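Local coordinates for aldehyde dehydrogenase family protein (Pseudomonas syringae pv. tomato, PDB 5IUV), which probably oxidises indole-3-acetaldehyde to the auxin indole-3-acetic acid with NAD+ as the electron acceptor, as an aldehyde dehydrogenase that contributes to bacterial virulence, at residues F90-E95 against G124-S129; L138-V142 against L152-E156; L231-V237 against E258-K262; L283-A287 against R317-V322. All coordinates share one frame; numbering follows the deposited sequence.

Contact 1 (F90-E95 against G124-S129); sequences FAGLLE and GARALS
Leu128 sets one methyl squarely on the ring of Phe90: CD1 lies 3.8 Å from the ring centroid and only 9° off the ring normal, the geometry of a CH-pi contact over the middle of a face. The first torsion of Phe90 directs the ring toward the facing helix, and chi2, near 4°, turns its face to Leu128. The same methyl serves a second partner. Leu94 crosses Leu128 at about a right angle, and its CD2 comes to 3.8 Å from Leu128 CD1, so a single branch of one leucine is packed against both a ring and a methyl from the facing helix. Beyond these larger groups the helices come close through alanine. The CA atoms of Ala91 and Ala125 are 4.4 Å apart, and Ala91 CB presses on the opposing backbone, 3.2 Å from Ala125 O, while also resting 3.6 Å from Ser129 CB. Small residues on both sides are consistent with the 8.3 Å closest approach of the local axes, which run nearly antiparallel at 167°. At the outer border Glu95 contributes its aliphatic part, CG lying 3.8 Å from Ala125 CB. A water there is hydrogen-bonded to Ser129 OG and reaches Glu95 OE2 only by a weak bond. This is plain antiparallel helix packing between helices 80-96 and 113-134. Helix 170-183 covers Leu94 and Leu128 through Cys175, with Leu178 also against Leu128, while Phe90 meets Ala207 and Ala210 of helix 198-210.

Contact 2 (L138-V142 against L152-E156); sequences LYDEV and LVTRE
Asp140 OD2 accepts the backbone N-H of Arg155 at 2.9 Å (N to OD2), and a water lies 2.7 Å from the same OD2, within hydrogen-bonding reach. The amide approaches from above the carboxylate, 63° out of its plane, with an N-H...O angle of 155°. The first torsion of Asp140 swings CG beside its own backbone N, which lays the carboxylate across the neighbouring strand. There OD1 lies 3.6 Å from Arg155 CG, the carboxylate passing at a slant over the aliphatic part of the arginine; the guanidinium bonds instead through NH1 to Thr488. One residue on, Glu141 and Val153 form an antiparallel hydrogen-bonded pair. Val153 N reaches Glu141 O at 2.8 Å, and Glu141 N reaches Val153 O at 2.9 Å. Their side chains lie side by side and point the same way, Glu141 OE1 being 3.6 Å from Val153 CG1. A water donates to both Glu141 OE1 and Val153 O, and His482 of the third subunit also bonds to OE1. Val142 and Leu152, a non-hydrogen-bonded pair, follow with Val142 CG2 4.1 Å from Leu152 CD2 on the other sheet face. These pairs build the beta hairpin of strands 140-142 and 149-164, whose local axes are antiparallel at 172°. On its other edge, segment 152-156 bonds to strand 488-496, while Asp140 and Val142 pair antiparallel with a strand of the second subunit and carry the sheet across the interface.

Contact 3 (L231-V237 against E258-K262); sequences LALHMDV and ESNMK
Lys262 NZ and the Asn260 amide hold the tight half of this contact by reaching into backbone carbonyls of segment 231-237. NZ donates to Ala232 O and to His234 O, each at 2.8 Å, and within its own segment to Asn260 OD1. Three oxygens thus grip one buried ammonium, which is likely to stabilise its charge. The lysine folds back: the bend at chi3 (64°) sets CE 3.6 Å from Val237 CB, and that at chi4 (57°) turns NZ to the carbonyls. Asn260 uses its other amide atom across the gap: ND2 donates to Val237 O at 2.9 Å, nearly straight at 168° and in the amide plane, whereas its bond to Met235 O is weak. With OD1 engaged by Lys262 and ND2 by Val237, the amide's rotation is fixed. A type I beta turn from His234 to Val237 places the accepting carbonyls of His234, Met235 and Val237. Buried beside them, Ser259 turns OG back to Tyr255 O and sets CB 3.3 Å from Leu233 O. The solvent side is looser and rests on van der Waals contact. Met235, bent at chi2 and chi3, runs antiparallel to the Asn260 side chain and lays SD 3.4 Å from Ser259 C. Farther out, Leu233 CD2 touches Glu258 OE1 at 3.7 Å. The side chain of Ala232 is about 5 Å from the bound NAD, and the contact joins connections leading into parallel strands 239-243 and 263-267 of the Rossmann-like alpha/beta fold of the NAD-binding domain.

Contact 4 (L283-A287 against R317-V322); sequences LQAAA and RFLPMV
Apolar packing between Ala287, Phe318 and Met321 forms the centre of this contact. Ala287 CB lies 3.8 Å from Met321 CB and equally near Phe318 CE1, so the small residue touches both larger ones. A chi1 of -172° carries the Phe318 ring away from its own backbone N and toward helix 283-295, with its edge leading. CE1 stands 3.5 Å from Leu283 O, and that oxygen lies near the ring plane. Leu283 adds CD2, 3.9 Å from Phe318 CD1. On the ring's face sits Val322 CG2, from the next turn of the same helix, offset toward the rim. At the margin of the packing Gln284 OE1 lies 3.3 Å from Met321 CE, a van der Waals contact. The local axes of the two helices cross at -50° with a closest approach of 9.3 Å. Both helices flank the parallel part of the sheet that holds strands 273-276 and 307-311, in an alpha/beta layering where Leu283 and Phe318 rest on Val276 of strand 273-276, and Phe318 also on Leu308 and Val310 of strand 307-311. A different kind of contact occurs at the exposed end, where the extended Arg317 lays its guanidinium over Leu283: CD1 is 3.4 Å above the plane, displaced toward the rim and nearest NH1. Polar links involve Gln284 NE2, which bonds to Asp288 and to a water that in turn donates to Met321 O, at 2.7 Å from that oxygen.

From the N terminus, contact 1 closes first, bringing helix 113-134 back against helix 80-96 after a largely helical excursion. Contact 2 follows directly, since strand 140-142 comes after that helix, and closes a short hairpin with strand 149-164. Contact 3 then ties the end of helix 224-232 to the loop before strand 263-267, and contact 4 closes a loop between helices 283-295 and 312-326. All four stand in series: none nests in or crosses another. Contacts 2 and 3 both touch the third subunit, although their centres are about 27 Å apart. Contact 4 packs beside the sheet of strands 273-276 and 307-311, about 49 Å between centres from contact 3 and on the opposite side of the chain's centre.

Contact 1 (F90-E95 against G124-S129)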
loop_
_atom_site.group_PDB
_atom_site.type_symbol
_atom_site.label_atom_id
_atom_site.label_comp_id
_atom_site.label_asym_id
_atom_site.label_seq_id
_atom_site.Cartn_x
_atom_site.Cartn_y
_atom_site.Cartn_z
ATOM N N PHE A 90 -27.790 -5.422 -0.503
ATOM C CA PHE A 90 -28.237 -4.699 -1.699
ATOM C C PHE A 90 -27.935 -5.553 -2.929
ATOM O O PHE A 90 -28.805 -5.780 -3.776
ATOM C CB PHE A 90 -27.540 -3.331 -1.772
ATOM C CG PHE A 90 -28.104 -2.374 -2.821
ATOM C CD1 PHE A 90 -29.217 -2.696 -3.583
ATOM C CD2 PHE A 90 -27.487 -1.145 -3.036
ATOM C CE1 PHE A 90 -29.716 -1.799 -4.544
ATOM C CE2 PHE A 90 -27.976 -0.242 -3.986
ATOM C CZ PHE A 90 -29.091 -0.576 -4.741
ATOM N N ALA A 91 -26.701 -6.044 -3.010
ATOM C CA ALA A 91 -26.317 -6.913 -4.110
ATOM C C ALA A 91 -27.193 -8.164 -4.112
ATOM O O ALA A 91 -27.645 -8.619 -5.167
ATOM C CB ALA A 91 -24.851 -7.284 -4.015
ATOM N N GLY A 92 -27.435 -8.714 -2.925
ATOM C CA GLY A 92 -28.272 -9.895 -2.789
ATOM C C GLY A 92 -29.690 -9.714 -3.309
ATOM O O GLY A 92 -30.297 -10.659 -3.836
ATOM N N LEU A 93 -30.229 -8.506 -3.162
ATOM C CA LEU A 93 -31.583 -8.230 -3.624
ATOM C C LEU A 93 -31.636 -8.082 -5.143
ATOM O O LEU A 93 -32.663 -8.353 -5.755
ATOM C CB LEU A 93 -32.144 -6.977 -2.946
ATOM C CG LEU A 93 -32.532 -7.177 -1.478
ATOM C CD1 LEU A 93 -32.901 -5.851 -0.820
ATOM C CD2 LEU A 93 -33.675 -8.177 -1.354
ATOM N N LEU A 94 -30.535 -7.653 -5.752
ATOM C CA LEU A 94 -30.448 -7.650 -7.208
ATOM C C LEU A 94 -30.532 -9.084 -7.726
ATOM O O LEU A 94 -31.271 -9.380 -8.666
ATOM C CB LEU A 94 -29.153 -6.983 -7.690
ATOM C CG LEU A 94 -29.228 -5.499 -8.058
ATOM C CD1 LEU A 94 -29.686 -4.654 -6.890
ATOM C CD2 LEU A 94 -27.885 -4.992 -8.601
ATOM N N GLU A 95 -29.780 -9.978 -7.097
ATOM C CA GLU A 95 -29.790 -11.378 -7.497
ATOM C C GLU A 95 -31.153 -12.022 -7.254
ATOM O O GLU A 95 -31.644 -12.786 -8.084
ATOM C CB GLU A 95 -28.695 -12.147 -6.753
ATOM C CG GLU A 95 -27.303 -11.678 -7.116
ATOM C CD GLU A 95 -26.217 -12.497 -6.454
ATOM O OE1 GLU A 95 -26.350 -12.812 -5.250
ATOM O OE2 GLU A 95 -25.227 -12.821 -7.142
ATOM N N GLY A 124 -23.711 -6.288 -12.193
ATOM C CA GLY A 124 -24.124 -5.189 -11.339
ATOM C C GLY A 124 -24.055 -5.570 -9.870
ATOM O O GLY A 124 -23.524 -4.823 -9.043
ATOM N N ALA A 125 -24.590 -6.744 -9.549
ATOM C CA ALA A 125 -24.584 -7.238 -8.180
ATOM C C ALA A 125 -23.156 -7.358 -7.659
ATOM O O ALA A 125 -22.853 -6.968 -6.533
ATOM C CB ALA A 125 -25.303 -8.577 -8.096
ATOM N N ARG A 126 -22.279 -7.878 -8.508
ATOM C CA ARG A 126 -20.886 -8.100 -8.163
ATOM C C ARG A 126 -20.160 -6.786 -7.869
ATOM O O ARG A 126 -19.307 -6.732 -6.990
ATOM C CB ARG A 126 -20.203 -8.862 -9.307
ATOM C CG ARG A 126 -18.785 -9.310 -9.047
ATOM C CD ARG A 126 -18.231 -10.068 -10.263
ATOM N NE ARG A 126 -19.119 -11.150 -10.689
ATOM C CZ ARG A 126 -19.691 -11.228 -11.889
ATOM N NH1 ARG A 126 -19.461 -10.291 -12.800
ATOM N NH2 ARG A 126 -20.486 -12.249 -12.184
ATOM N N ALA A 127 -20.496 -5.725 -8.595
ATOM C CA ALA A 127 -19.870 -4.437 -8.330
ATOM C C ALA A 127 -20.294 -3.908 -6.965
ATOM O O ALA A 127 -19.489 -3.313 -6.259
ATOM C CB ALA A 127 -20.213 -3.422 -9.431
ATOM N N LEU A 128 -21.555 -4.128 -6.597
ATOM C CA LEU A 128 -22.063 -3.672 -5.305
ATOM C C LEU A 128 -21.459 -4.458 -4.143
ATOM O O LEU A 128 -21.033 -3.878 -3.147
ATOM C CB LEU A 128 -23.600 -3.771 -5.253
ATOM C CG LEU A 128 -24.413 -2.918 -6.236
ATOM C CD1 LEU A 128 -25.919 -3.027 -5.975
ATOM C CD2 LEU A 128 -23.970 -1.464 -6.170
ATOM N N SER A 129 -21.433 -5.781 -4.260
ATOM C CA SER A 129 -20.947 -6.607 -3.159
ATOM C C SER A 129 -19.428 -6.550 -3.032
ATOM O O SER A 129 -18.905 -6.543 -1.925
ATOM C CB SER A 129 -21.411 -8.064 -3.319
ATOM O OG SER A 129 -21.015 -8.619 -4.558
HETATM O O HOH W 1 -22.919 -10.570 -5.781
#

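Contact 2 (L138-V142 against L152-E156)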
loop_
_atom_site.group_PDB
_atom_site.type_symbol
_atom_site.label_atom_id
_atom_site.label_comp_id
_atom_site.label_asym_id
_atom_site.label_seq_id
_atom_site.Cartn_x
_atom_site.Cartn_y
_atom_site.Cartn_z
ATOM N N LEU A 138 -9.745 -1.463 3.460
ATOM C CA LEU A 138 -8.971 -0.287 3.075
ATOM C C LEU A 138 -8.357 0.390 4.295
ATOM O O LEU A 138 -9.028 0.576 5.304
ATOM C CB LEU A 138 -9.848 0.713 2.319
ATOM C CG LEU A 138 -10.347 0.242 0.956
ATOM C CD1 LEU A 138 -11.455 1.158 0.459
ATOM C CD2 LEU A 138 -9.179 0.211 -0.020
ATOM N N TYR A 139 -7.082 0.753 4.194
ATOM C CA TYR A 139 -6.404 1.472 5.266
ATOM C C TYR A 139 -5.919 2.824 4.760
ATOM O O TYR A 139 -5.454 2.937 3.627
ATOM C CB TYR A 139 -5.223 0.654 5.810
ATOM C CG TYR A 139 -5.635 -0.585 6.586
ATOM C CD1 TYR A 139 -6.054 -1.736 5.924
ATOM C CD2 TYR A 139 -5.603 -0.603 7.976
ATOM C CE1 TYR A 139 -6.438 -2.863 6.622
ATOM C CE2 TYR A 139 -5.979 -1.732 8.687
ATOM C CZ TYR A 139 -6.391 -2.863 8.000
ATOM O OH TYR A 139 -6.773 -3.996 8.690
ATOM N N ASP A 140 -6.035 3.849 5.594
ATOM C CA ASP A 140 -5.448 5.143 5.268
ATOM C C ASP A 140 -4.022 5.198 5.827
ATOM O O ASP A 140 -3.434 4.149 6.092
ATOM C CB ASP A 140 -6.335 6.278 5.784
ATOM C CG ASP A 140 -7.612 6.439 4.951
ATOM O OD1 ASP A 140 -7.607 6.015 3.774
ATOM O OD2 ASP A 140 -8.617 6.980 5.467
ATOM N N GLU A 141 -3.447 6.390 5.975
ATOM C CA GLU A 141 -1.998 6.471 6.188
ATOM C C GLU A 141 -1.544 7.270 7.406
ATOM O O GLU A 141 -2.212 8.203 7.842
ATOM C CB GLU A 141 -1.324 7.063 4.942
ATOM C CG GLU A 141 -1.419 6.182 3.714
ATOM C CD GLU A 141 -1.105 6.939 2.442
ATOM O OE1 GLU A 141 -1.552 8.101 2.316
ATOM O OE2 GLU A 141 -0.406 6.382 1.574
ATOM N N VAL A 142 -0.382 6.879 7.927
ATOM C CA VAL A 142 0.318 7.590 8.991
ATOM C C VAL A 142 1.717 7.910 8.488
ATOM O O VAL A 142 2.505 7.001 8.203
ATOM C CB VAL A 142 0.431 6.761 10.297
ATOM C CG1 VAL A 142 1.075 7.601 11.403
ATOM C CG2 VAL A 142 -0.925 6.240 10.735
ATOM N N LEU A 152 -1.584 12.317 10.151
ATOM C CA LEU A 152 -2.582 11.402 9.601
ATOM C C LEU A 152 -2.979 11.823 8.205
ATOM O O LEU A 152 -3.224 12.999 7.953
ATOM C CB LEU A 152 -3.822 11.351 10.485
ATOM C CG LEU A 152 -3.563 11.013 11.951
ATOM C CD1 LEU A 152 -4.874 10.945 12.701
ATOM C CD2 LEU A 152 -2.787 9.692 12.059
ATOM N N VAL A 153 -3.043 10.861 7.295
ATOM C CA VAL A 153 -3.513 11.131 5.944
ATOM C C VAL A 153 -4.703 10.227 5.690
ATOM O O VAL A 153 -4.535 9.029 5.469
ATOM C CB VAL A 153 -2.408 10.884 4.891
ATOM C CG1 VAL A 153 -2.940 11.162 3.485
ATOM C CG2 VAL A 153 -1.195 11.743 5.192
ATOM N N THR A 154 -5.905 10.794 5.755
ATOM C CA THR A 154 -7.122 9.994 5.722
ATOM C C THR A 154 -8.028 10.395 4.568
ATOM O O THR A 154 -7.828 11.439 3.944
ATOM C CB THR A 154 -7.911 10.120 7.042
ATOM O OG1 THR A 154 -8.290 11.485 7.243
ATOM C CG2 THR A 154 -7.059 9.659 8.221
ATOM N N ARG A 155 -9.026 9.559 4.301
ATOM C CA ARG A 155 -9.988 9.811 3.238
ATOM C C ARG A 155 -11.394 9.939 3.800
ATOM O O ARG A 155 -11.789 9.175 4.677
ATOM C CB ARG A 155 -9.946 8.690 2.199
ATOM C CG ARG A 155 -8.631 8.618 1.454
ATOM C CD ARG A 155 -8.653 7.528 0.410
ATOM N NE ARG A 155 -7.585 7.706 -0.564
ATOM C CZ ARG A 155 -7.642 8.551 -1.590
ATOM N NH1 ARG A 155 -8.721 9.311 -1.782
ATOM N NH2 ARG A 155 -6.614 8.638 -2.422
ATOM N N GLU A 156 -12.142 10.908 3.290
ATOM C CA GLU A 156 -13.507 11.148 3.731
ATOM C C GLU A 156 -14.407 11.269 2.515
ATOM O O GLU A 156 -13.964 11.733 1.472
ATOM C CB GLU A 156 -13.581 12.423 4.574
ATOM C CG GLU A 156 -12.670 12.405 5.796
ATOM C CD GLU A 156 -12.625 13.742 6.506
ATOM O OE1 GLU A 156 -13.155 14.725 5.946
ATOM O OE2 GLU A 156 -12.072 13.800 7.623
HETATM O O HOH W 2 -11.159 6.004 5.522
HETATM O O HOH W 3 -5.376 6.060 1.222
HETATM O O HOH W 4 -4.209 7.834 2.981
#

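Contact 3 (L231-V237 against E258-K262)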
loop_
_atom_site.group_PDB
_atom_site.type_symbol
_atom_site.label_atom_id
_atom_site.label_comp_id
_atom_site.label_asym_id
_atom_site.label_seq_id
_atom_site.Cartn_x
_atom_site.Cartn_y
_atom_site.Cartn_z
ATOM N N LEU A 231 -28.077 18.822 -12.726
ATOM C CA LEU A 231 -27.212 18.201 -11.729
ATOM C C LEU A 231 -25.754 18.626 -11.907
ATOM O O LEU A 231 -25.063 18.913 -10.934
ATOM C CB LEU A 231 -27.328 16.670 -11.795
ATOM C CG LEU A 231 -28.618 16.041 -11.241
ATOM C CD1 LEU A 231 -28.696 14.551 -11.582
ATOM C CD2 LEU A 231 -28.715 16.242 -9.734
ATOM N N ALA A 232 -25.291 18.663 -13.151
ATOM C CA ALA A 232 -23.906 19.033 -13.440
ATOM C C ALA A 232 -23.613 20.501 -13.121
ATOM O O ALA A 232 -22.473 20.867 -12.814
ATOM C CB ALA A 232 -23.580 18.739 -14.887
ATOM N N LEU A 233 -24.638 21.340 -13.184
ATOM C CA LEU A 233 -24.487 22.757 -12.851
ATOM C C LEU A 233 -24.841 23.076 -11.398
ATOM O O LEU A 233 -24.752 24.230 -10.979
ATOM C CB LEU A 233 -25.360 23.615 -13.771
ATOM C CG LEU A 233 -24.898 23.801 -15.212
ATOM C CD1 LEU A 233 -26.033 24.365 -16.061
ATOM C CD2 LEU A 233 -23.691 24.730 -15.243
ATOM N N HIS A 234 -25.257 22.074 -10.632
ATOM C CA HIS A 234 -25.767 22.358 -9.287
ATOM C C HIS A 234 -24.657 22.817 -8.344
ATOM O O HIS A 234 -23.584 22.225 -8.306
ATOM C CB HIS A 234 -26.482 21.144 -8.692
ATOM C CG HIS A 234 -27.456 21.506 -7.614
ATOM N ND1 HIS A 234 -27.060 21.838 -6.337
ATOM C CD2 HIS A 234 -28.805 21.619 -7.632
ATOM C CE1 HIS A 234 -28.126 22.129 -5.609
ATOM N NE2 HIS A 234 -29.197 22.000 -6.371
ATOM N N MET A 235 -24.931 23.870 -7.576
ATOM C CA MET A 235 -23.917 24.476 -6.721
ATOM C C MET A 235 -23.664 23.701 -5.425
ATOM O O MET A 235 -22.749 24.035 -4.676
ATOM C CB MET A 235 -24.302 25.926 -6.388
ATOM C CG MET A 235 -24.348 26.838 -7.609
ATOM S SD MET A 235 -22.717 26.994 -8.361
ATOM C CE MET A 235 -21.885 27.980 -7.120
ATOM N N ASP A 236 -24.462 22.676 -5.151
ATOM C CA ASP A 236 -24.247 21.890 -3.937
ATOM C C ASP A 236 -24.004 20.408 -4.239
ATOM O O ASP A 236 -24.123 19.555 -3.362
ATOM C CB ASP A 236 -25.432 22.057 -2.973
ATOM C CG ASP A 236 -25.104 21.598 -1.553
ATOM O OD1 ASP A 236 -24.005 21.925 -1.062
ATOM O OD2 ASP A 236 -25.936 20.899 -0.934
ATOM N N VAL A 237 -23.668 20.107 -5.488
ATOM C CA VAL A 237 -23.182 18.775 -5.840
ATOM C C VAL A 237 -21.658 18.815 -5.795
ATOM O O VAL A 237 -21.042 19.682 -6.421
ATOM C CB VAL A 237 -23.677 18.330 -7.239
ATOM C CG1 VAL A 237 -22.938 17.083 -7.716
ATOM C CG2 VAL A 237 -25.185 18.084 -7.227
ATOM N N GLU A 258 -18.382 26.474 -14.828
ATOM C CA GLU A 258 -19.383 27.532 -14.784
ATOM C C GLU A 258 -20.080 27.608 -13.428
ATOM O O GLU A 258 -20.708 28.613 -13.107
ATOM C CB GLU A 258 -20.430 27.321 -15.879
ATOM C CG GLU A 258 -19.916 27.503 -17.295
ATOM C CD GLU A 258 -20.987 27.195 -18.335
ATOM O OE1 GLU A 258 -22.029 26.608 -17.972
ATOM O OE2 GLU A 258 -20.790 27.543 -19.515
ATOM N N SER A 259 -19.982 26.544 -12.640
ATOM C CA SER A 259 -20.749 26.464 -11.402
ATOM C C SER A 259 -19.852 26.499 -10.166
ATOM O O SER A 259 -19.437 27.580 -9.741
ATOM C CB SER A 259 -21.646 25.207 -11.394
ATOM O OG SER A 259 -20.913 24.015 -11.620
ATOM N N ASN A 260 -19.543 25.339 -9.589
ATOM C CA ASN A 260 -18.868 25.308 -8.287
ATOM C C ASN A 260 -17.529 24.566 -8.248
ATOM O O ASN A 260 -17.050 24.206 -7.167
ATOM C CB ASN A 260 -19.803 24.682 -7.241
ATOM C CG ASN A 260 -20.083 23.199 -7.507
ATOM O OD1 ASN A 260 -19.868 22.695 -8.613
ATOM N ND2 ASN A 260 -20.564 22.497 -6.484
ATOM N N MET A 261 -16.935 24.334 -9.417
ATOM C CA MET A 261 -15.676 23.599 -9.521
ATOM C C MET A 261 -15.810 22.191 -8.923
ATOM O O MET A 261 -14.864 21.661 -8.324
ATOM C CB MET A 261 -14.537 24.371 -8.829
ATOM C CG MET A 261 -13.127 23.910 -9.190
ATOM S SD MET A 261 -11.839 24.523 -8.058
ATOM C CE MET A 261 -12.049 26.246 -8.357
ATOM N N LYS A 262 -16.983 21.578 -9.090
ATOM C CA LYS A 262 -17.189 20.210 -8.611
ATOM C C LYS A 262 -16.190 19.275 -9.283
ATOM O O LYS A 262 -15.746 19.551 -10.398
ATOM C CB LYS A 262 -18.627 19.742 -8.882
ATOM C CG LYS A 262 -19.058 19.829 -10.345
ATOM C CD LYS A 262 -20.398 19.110 -10.586
ATOM C CE LYS A 262 -21.545 19.769 -9.825
ATOM N NZ LYS A 262 -21.716 21.213 -10.163
#

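Contact 4 (L283-A287 against R317-V322)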
loop_
_atom_site.group_PDB
_atom_site.type_symbol
_atom_site.label_atom_id
_atom_site.label_comp_id
_atom_site.label_asym_id
_atom_site.label_seq_id
_atom_site.Cartn_x
_atom_site.Cartn_y
_atom_site.Cartn_z
ATOM N N LEU A 283 -4.887 -18.983 -33.152
ATOM C CA LEU A 283 -5.547 -18.100 -34.107
ATOM C C LEU A 283 -7.062 -18.272 -34.107
ATOM O O LEU A 283 -7.789 -17.325 -34.384
ATOM C CB LEU A 283 -5.007 -18.321 -35.519
ATOM C CG LEU A 283 -3.791 -17.484 -35.923
ATOM C CD1 LEU A 283 -3.477 -17.707 -37.399
ATOM C CD2 LEU A 283 -4.027 -16.005 -35.645
ATOM N N GLN A 284 -7.543 -19.478 -33.812
ATOM C CA GLN A 284 -8.987 -19.698 -33.771
ATOM C C GLN A 284 -9.599 -18.925 -32.608
ATOM O O GLN A 284 -10.646 -18.290 -32.744
ATOM C CB GLN A 284 -9.316 -21.187 -33.659
ATOM C CG GLN A 284 -10.809 -21.484 -33.773
ATOM C CD GLN A 284 -11.382 -21.076 -35.117
ATOM O OE1 GLN A 284 -10.877 -21.470 -36.165
ATOM N NE2 GLN A 284 -12.443 -20.280 -35.091
ATOM N N ALA A 285 -8.927 -18.973 -31.463
ATOM C CA ALA A 285 -9.339 -18.195 -30.304
ATOM C C ALA A 285 -9.319 -16.702 -30.626
ATOM O O ALA A 285 -10.227 -15.967 -30.244
ATOM C CB ALA A 285 -8.442 -18.503 -29.114
ATOM N N ALA A 286 -8.292 -16.256 -31.341
ATOM C CA ALA A 286 -8.206 -14.849 -31.734
ATOM C C ALA A 286 -9.343 -14.472 -32.687
ATOM O O ALA A 286 -9.881 -13.365 -32.625
ATOM C CB ALA A 286 -6.857 -14.555 -32.373
ATOM N N ALA A 287 -9.708 -15.395 -33.571
ATOM C CA ALA A 287 -10.812 -15.155 -34.498
ATOM C C ALA A 287 -12.150 -15.098 -33.770
ATOM O O ALA A 287 -12.945 -14.179 -33.995
ATOM C CB ALA A 287 -10.845 -16.227 -35.577
ATOM N N ARG A 317 -5.420 -15.752 -44.315
ATOM C CA ARG A 317 -5.919 -16.917 -43.600
ATOM C C ARG A 317 -6.876 -16.508 -42.477
ATOM O O ARG A 317 -7.864 -17.191 -42.219
ATOM C CB ARG A 317 -4.754 -17.737 -43.026
ATOM C CG ARG A 317 -5.197 -18.960 -42.238
ATOM C CD ARG A 317 -4.109 -19.469 -41.298
ATOM N NE ARG A 317 -4.659 -20.404 -40.317
ATOM C CZ ARG A 317 -3.981 -20.893 -39.284
ATOM N NH1 ARG A 317 -2.718 -20.539 -39.087
ATOM N NH2 ARG A 317 -4.570 -21.733 -38.443
ATOM N N PHE A 318 -6.584 -15.383 -41.828
ATOM C CA PHE A 318 -7.295 -14.975 -40.610
ATOM C C PHE A 318 -8.659 -14.346 -40.879
ATOM O O PHE A 318 -9.620 -14.626 -40.164
ATOM C CB PHE A 318 -6.428 -14.003 -39.796
ATOM C CG PHE A 318 -6.978 -13.674 -38.426
ATOM C CD1 PHE A 318 -7.152 -14.670 -37.472
ATOM C CD2 PHE A 318 -7.282 -12.366 -38.082
ATOM C CE1 PHE A 318 -7.643 -14.371 -36.206
ATOM C CE2 PHE A 318 -7.774 -12.055 -36.815
ATOM C CZ PHE A 318 -7.958 -13.058 -35.877
ATOM N N LEU A 319 -8.747 -13.488 -41.889
ATOM C CA LEU A 319 -10.007 -12.793 -42.152
ATOM C C LEU A 319 -11.179 -13.752 -42.441
ATOM O O LEU A 319 -12.277 -13.528 -41.936
ATOM C CB LEU A 319 -9.846 -11.789 -43.297
ATOM C CG LEU A 319 -11.125 -11.021 -43.661
ATOM C CD1 LEU A 319 -11.699 -10.298 -42.445
ATOM C CD2 LEU A 319 -10.864 -10.047 -44.808
ATOM N N PRO A 320 -10.956 -14.828 -43.227
ATOM C CA PRO A 320 -12.071 -15.771 -43.383
ATOM C C PRO A 320 -12.484 -16.442 -42.075
ATOM O O PRO A 320 -13.662 -16.754 -41.897
ATOM C CB PRO A 320 -11.521 -16.809 -44.368
ATOM C CG PRO A 320 -10.500 -16.078 -45.146
ATOM C CD PRO A 320 -9.866 -15.122 -44.177
ATOM N N MET A 321 -11.530 -16.658 -41.172
ATOM C CA MET A 321 -11.849 -17.216 -39.863
ATOM C C MET A 321 -12.730 -16.256 -39.066
ATOM O O MET A 321 -13.633 -16.682 -38.346
ATOM C CB MET A 321 -10.568 -17.533 -39.084
ATOM C CG MET A 321 -9.629 -18.493 -39.805
ATOM S SD MET A 321 -8.052 -18.709 -38.950
ATOM C CE MET A 321 -8.616 -19.420 -37.406
ATOM N N VAL A 322 -12.456 -14.959 -39.195
ATOM C CA VAL A 322 -13.215 -13.940 -38.480
ATOM C C VAL A 322 -14.627 -13.808 -39.059
ATOM O O VAL A 322 -15.602 -13.659 -38.316
ATOM C CB VAL A 322 -12.497 -12.569 -38.521
ATOM C CG1 VAL A 322 -13.361 -11.485 -37.891
ATOM C CG2 VAL A 322 -11.152 -12.656 -37.813
HETATM O O HOH W 5 -13.943 -19.210 -37.576
#